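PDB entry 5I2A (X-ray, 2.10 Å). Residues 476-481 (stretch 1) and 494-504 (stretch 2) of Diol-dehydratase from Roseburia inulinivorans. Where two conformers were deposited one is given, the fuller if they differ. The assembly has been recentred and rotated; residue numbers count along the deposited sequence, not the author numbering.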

ATOM      1  N   ALA A 476      21.900 -22.327 -14.462  1.00 17.57           N
ATOM      2  CA  ALA A 476      22.030 -21.233 -13.501  1.00 18.66           C
ATOM      3  C   ALA A 476      21.861 -19.868 -14.157  1.00 21.38           C
ATOM      4  O   ALA A 476      21.812 -18.855 -13.471  1.00 17.56           O
ATOM      5  CB  ALA A 476      23.369 -21.302 -12.808  1.00 17.38           C
ATOM      6  N   SER A 477      21.805 -19.858 -15.485  1.00 17.02           N
ATOM      7  CA  SER A 477      21.700 -18.632 -16.268  1.00 19.80           C
ATOM      8  C   SER A 477      21.262 -18.992 -17.685  1.00 16.65           C
ATOM      9  O   SER A 477      20.969 -20.153 -17.962  1.00 19.97           O
ATOM     10  CB  SER A 477      23.037 -17.879 -16.285  1.00 16.26           C
ATOM     11  OG  SER A 477      22.889 -16.594 -16.850  1.00 18.11           O
ATOM     12  N   ILE A 478      21.201 -18.008 -18.576  1.00 17.95           N
ATOM     13  CA  ILE A 478      20.865 -18.282 -19.973  1.00 18.58           C
ATOM     14  C   ILE A 478      21.967 -19.079 -20.669  1.00 23.23           C
ATOM     15  O   ILE A 478      23.127 -19.044 -20.251  1.00 21.85           O
ATOM     16  CB  ILE A 478      20.616 -16.990 -20.775  1.00 19.39           C
ATOM     17  CG1 ILE A 478      21.785 -16.023 -20.610  1.00 16.75           C
ATOM     18  CG2 ILE A 478      19.334 -16.333 -20.328  1.00 21.47           C
ATOM     19  CD1 ILE A 478      21.693 -14.792 -21.489  1.00 19.41           C
ATOM     20  N   GLN A 479      21.585 -19.810 -21.715  1.00 21.24           N
ATOM     21  CA  GLN A 479      22.526 -20.569 -22.540  1.00 23.66           C
ATOM     22  C   GLN A 479      22.987 -19.719 -23.716  1.00 22.27           C
ATOM     23  O   GLN A 479      22.246 -19.509 -24.665  1.00 26.24           O
ATOM     24  CB  GLN A 479      21.894 -21.871 -23.061  1.00 22.89           C
ATOM     25  CG  GLN A 479      21.890 -23.020 -22.063  1.00 19.53           C
ATOM     26  CD  GLN A 479      21.228 -22.630 -20.758  1.00 24.80           C
ATOM     27  OE1 GLN A 479      20.013 -22.446 -20.703  1.00 24.51           O
ATOM     28  NE2 GLN A 479      22.032 -22.464 -19.707  1.00 19.59           N
ATOM     29  N   THR A 480      24.210 -19.224 -23.670  1.00 20.89           N
ATOM     30  CA  THR A 480      24.754 -18.382 -24.720  1.00 22.31           C
ATOM     31  C   THR A 480      25.553 -19.179 -25.751  1.00 21.72           C
ATOM     32  O   THR A 480      26.107 -18.616 -26.683  1.00 24.37           O
ATOM     33  CB  THR A 480      25.664 -17.283 -24.129  1.00 23.34           C
ATOM     34  OG1 THR A 480      26.433 -17.830 -23.055  1.00 34.27           O
ATOM     35  CG2 THR A 480      24.836 -16.118 -23.617  1.00 22.21           C
ATOM     36  N   GLY A 481      25.647 -20.490 -25.557  1.00 23.11           N
ATOM     37  CA  GLY A 481      26.336 -21.337 -26.518  1.00 22.32           C
ATOM     38  C   GLY A 481      27.542 -22.071 -25.968  1.00 25.38           C
ATOM     39  O   GLY A 481      28.180 -21.623 -25.019  1.00 22.43           O
ATOM     40  N   GLU A 494      30.305 -10.967 -27.058  1.00 21.24           N
ATOM     41  CA  GLU A 494      28.867 -10.844 -27.186  1.00 18.32           C
ATOM     42  C   GLU A 494      28.144 -11.799 -26.233  1.00 20.63           C
ATOM     43  O   GLU A 494      27.150 -11.431 -25.610  1.00 19.32           O
ATOM     44  CB  GLU A 494      28.448 -11.087 -28.641  1.00 24.68           C
ATOM     45  CG  GLU A 494      26.948 -11.083 -28.880  1.00 21.68           C
ATOM     46  CD  GLU A 494      26.280  -9.759 -28.528  1.00 22.59           C
ATOM     47  OE1 GLU A 494      26.969  -8.729 -28.413  1.00 22.70           O
ATOM     48  OE2 GLU A 494      25.048  -9.748 -28.364  1.00 29.03           O
ATOM     49  N   ALA A 495      28.651 -13.019 -26.108  1.00 19.48           N
ATOM     50  CA  ALA A 495      28.099 -13.954 -25.137  1.00 20.64           C
ATOM     51  C   ALA A 495      28.213 -13.391 -23.706  1.00 20.46           C
ATOM     52  O   ALA A 495      27.274 -13.490 -22.913  1.00 16.35           O
ATOM     53  CB  ALA A 495      28.803 -15.304 -25.242  1.00 19.65           C
ATOM     54  N   TYR A 496      29.362 -12.797 -23.388  1.00 17.16           N
ATOM     55  CA  TYR A 496      29.562 -12.188 -22.078  1.00 14.95           C
ATOM     56  C   TYR A 496      28.602 -11.021 -21.862  1.00 17.24           C
ATOM     57  O   TYR A 496      28.014 -10.893 -20.787  1.00 16.09           O
ATOM     58  CB  TYR A 496      31.005 -11.718 -21.902  1.00 15.10           C
ATOM     59  CG  TYR A 496      31.262 -11.029 -20.577  1.00 15.37           C
ATOM     60  CD1 TYR A 496      31.004 -11.672 -19.370  1.00 12.94           C
ATOM     61  CD2 TYR A 496      31.766  -9.745 -20.531  1.00 14.54           C
ATOM     62  CE1 TYR A 496      31.244 -11.038 -18.152  1.00 15.14           C
ATOM     63  CE2 TYR A 496      32.002  -9.104 -19.322  1.00 14.55           C
ATOM     64  CZ  TYR A 496      31.741  -9.749 -18.145  1.00 15.01           C
ATOM     65  OH  TYR A 496      31.972  -9.100 -16.968  1.00 14.35           O
ATOM     66  N   ARG A 497      28.431 -10.187 -22.888  1.00 16.92           N
ATOM     67  CA  ARG A 497      27.511  -9.047 -22.790  1.00 16.94           C
ATOM     68  C   ARG A 497      26.106  -9.536 -22.417  1.00 19.51           C
ATOM     69  O   ARG A 497      25.438  -8.947 -21.559  1.00 17.35           O
ATOM     70  CB  ARG A 497      27.467  -8.245 -24.095  1.00 16.43           C
ATOM     71  CG  ARG A 497      26.719  -6.911 -23.984  1.00 18.67           C
ATOM     72  CD  ARG A 497      26.480  -6.260 -25.349  1.00 18.85           C
ATOM     73  NE  ARG A 497      25.604  -7.071 -26.185  1.00 22.51           N
ATOM     74  CZ  ARG A 497      24.277  -7.071 -26.104  1.00 24.19           C
ATOM     75  NH1 ARG A 497      23.660  -6.297 -25.224  1.00 27.43           N
ATOM     76  NH2 ARG A 497      23.563  -7.840 -26.908  1.00 22.23           N
ATOM     77  N   LYS A 498      25.681 -10.637 -23.032  1.00 17.11           N
ATOM     78  CA  LYS A 498      24.335 -11.154 -22.791  1.00 17.23           C
ATOM     79  C   LYS A 498      24.195 -11.797 -21.412  1.00 16.45           C
ATOM     80  O   LYS A 498      23.164 -11.641 -20.765  1.00 16.37           O
ATOM     81  CB  LYS A 498      23.934 -12.168 -23.872  1.00 18.60           C
ATOM     82  CG  LYS A 498      23.702 -11.595 -25.281  1.00 19.84           C
ATOM     83  CD  LYS A 498      23.582 -12.751 -26.277  1.00 26.74           C
ATOM     84  CE  LYS A 498      23.438 -12.294 -27.713  1.00 43.79           C
ATOM     85  NZ  LYS A 498      23.619 -13.426 -28.673  1.00 46.26           N
ATOM     86  N   GLN A 499      25.212 -12.536 -20.974  1.00 13.55           N
ATOM     87  CA  GLN A 499      25.203 -13.077 -19.620  1.00 16.86           C
ATOM     88  C   GLN A 499      25.092 -11.936 -18.605  1.00 15.90           C
ATOM     89  O   GLN A 499      24.416 -12.059 -17.594  1.00 16.19           O
ATOM     90  CB  GLN A 499      26.460 -13.904 -19.335  1.00 16.20           C
ATOM     91  CG  GLN A 499      26.520 -15.233 -20.054  1.00 17.14           C
ATOM     92  CD  GLN A 499      25.516 -16.218 -19.507  1.00 19.37           C
ATOM     93  OE1 GLN A 499      24.914 -15.998 -18.453  1.00 17.36           O
ATOM     94  NE2 GLN A 499      25.333 -17.311 -20.213  1.00 15.10           N
ATOM     95  N   MET A 500      25.782 -10.836 -18.885  1.00 15.99           N
ATOM     96  CA  MET A 500      25.757  -9.686 -18.004  1.00 17.11           C
ATOM     97  C   MET A 500      24.359  -9.077 -17.975  1.00 16.40           C
ATOM     98  O   MET A 500      23.806  -8.866 -16.909  1.00 15.28           O
ATOM     99  CB  MET A 500      26.791  -8.649 -18.445  1.00 14.97           C
ATOM    100  CG  MET A 500      28.225  -9.081 -18.141  1.00 14.94           C
ATOM    101  SD  MET A 500      28.637  -8.880 -16.393  1.00 16.45           S
ATOM    102  CE  MET A 500      28.881  -7.111 -16.321  1.00 14.88           C
ATOM    103  N   LEU A 501      23.798  -8.818 -19.155  1.00 15.29           N
ATOM    104  CA  LEU A 501      22.503  -8.155 -19.266  1.00 17.42           C
ATOM    105  C   LEU A 501      21.405  -8.953 -18.578  1.00 17.34           C
ATOM    106  O   LEU A 501      20.608  -8.397 -17.831  1.00 17.58           O
ATOM    107  CB  LEU A 501      22.145  -7.913 -20.735  1.00 17.22           C
ATOM    108  CG  LEU A 501      20.882  -7.088 -20.996  1.00 22.23           C
ATOM    109  CD1 LEU A 501      20.943  -5.737 -20.303  1.00 20.77           C
ATOM    110  CD2 LEU A 501      20.649  -6.916 -22.492  1.00 21.04           C
ATOM    111  N   TYR A 502      21.378 -10.260 -18.814  1.00 16.21           N
ATOM    112  CA  TYR A 502      20.381 -11.120 -18.182  1.00 17.29           C
ATOM    113  C   TYR A 502      20.418 -11.018 -16.657  1.00 19.00           C
ATOM    114  O   TYR A 502      19.386 -10.828 -16.007  1.00 13.62           O
ATOM    115  CB  TYR A 502      20.587 -12.573 -18.598  1.00 16.10           C
ATOM    116  CG  TYR A 502      19.573 -13.530 -17.998  1.00 15.74           C
ATOM    117  CD1 TYR A 502      18.272 -13.575 -18.476  1.00 13.69           C
ATOM    118  CD2 TYR A 502      19.920 -14.378 -16.956  1.00 14.98           C
ATOM    119  CE1 TYR A 502      17.349 -14.449 -17.939  1.00 18.53           C
ATOM    120  CE2 TYR A 502      18.999 -15.257 -16.409  1.00 15.82           C
ATOM    121  CZ  TYR A 502      17.718 -15.285 -16.904  1.00 17.75           C
ATOM    122  OH  TYR A 502      16.798 -16.160 -16.374  1.00 22.72           O
ATOM    123  N   ASN A 503      21.615 -11.132 -16.092  1.00 12.94           N
ATOM    124  CA  ASN A 503      21.745 -11.143 -14.646  1.00 16.28           C
ATOM    125  C   ASN A 503      21.626  -9.760 -14.011  1.00 16.05           C
ATOM    126  O   ASN A 503      21.174  -9.636 -12.882  1.00 13.48           O
ATOM    127  CB  ASN A 503      23.052 -11.821 -14.264  1.00 12.68           C
ATOM    128  CG  ASN A 503      22.932 -13.318 -14.357  1.00 14.17           C
ATOM    129  OD1 ASN A 503      22.286 -13.941 -13.517  1.00 15.21           O
ATOM    130  ND2 ASN A 503      23.500 -13.903 -15.411  1.00 15.44           N
ATOM    131  N   ILE A 504      21.992  -8.724 -14.750  1.00 13.32           N
ATOM    132  CA  ILE A 504      21.757  -7.366 -14.275  1.00 13.57           C
ATOM    133  C   ILE A 504      20.263  -7.109 -14.093  1.00 13.78           C
ATOM    134  O   ILE A 504      19.836  -6.528 -13.100  1.00 13.85           O
ATOM    135  CB  ILE A 504      22.346  -6.324 -15.240  1.00 14.71           C
ATOM    136  CG1 ILE A 504      23.866  -6.300 -15.109  1.00 15.54           C
ATOM    137  CG2 ILE A 504      21.777  -4.933 -14.954  1.00 11.80           C
ATOM    138  CD1 ILE A 504      24.546  -5.566 -16.262  1.00 14.24           C
TER
HETATM  139  O   HOH W   1      20.947 -16.297 -13.711  1.00 17.79           O

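A segment without regular secondary structure leaves many backbone polar groups without regular partners, and a neighbouring helix can supply them through its side chains, as it does in all four hydrogen bonds here. The contact between residues 476-481 and the helix 494-504 of this diol-dehydratase illustrates the principle, with one glutamine doing much of the work.

At the start of the segment the link is indirect. The O of water 1 donates to Ala476 O and to Asn503 OD1, 2.7 Å from each. Ser477 then points toward the helix, and its hydroxyl both gives and receives: OG donates to Gln499 OE1 at 2.7 Å and accepts from Asn503 ND2 at 3.1 Å. The same Asn503 ND2 also donates to Gln499 O, 3.0 Å away, so the amide is tied to its own helix while it reaches the serine.

Ile478 contributes in two ways. Its carbonyl O accepts from Gln499 NE2 at 2.8 Å, while its side chain packs on the helix surface. CG2 lies over one face of the Tyr502 ring, 3.5 Å from the centroid and 13° off the normal, a CH-pi contact; CD1 reaches Lys498 O at 3.6 Å.

Gln479 turns away, and its NE2 makes a weak bond of 3.1 Å back to Ser477 O. Thr480 turns toward the helix again. Its OG1 accepts from Gln499 NE2 at 3.1 Å, with a nearly straight angle of 165°, and its CB sits 3.9 Å from Ala495 CB, where the small alanine accompanies a close backbone approach, 5.6 Å between the CA atoms of Thr480 and Ala495.

The carboxamide of Gln499 thus engages three residues of the segment, accepting through OE1 and donating twice through NE2. Gly481, beyond these contacts, adopts a positive phi of 119° that favours glycine.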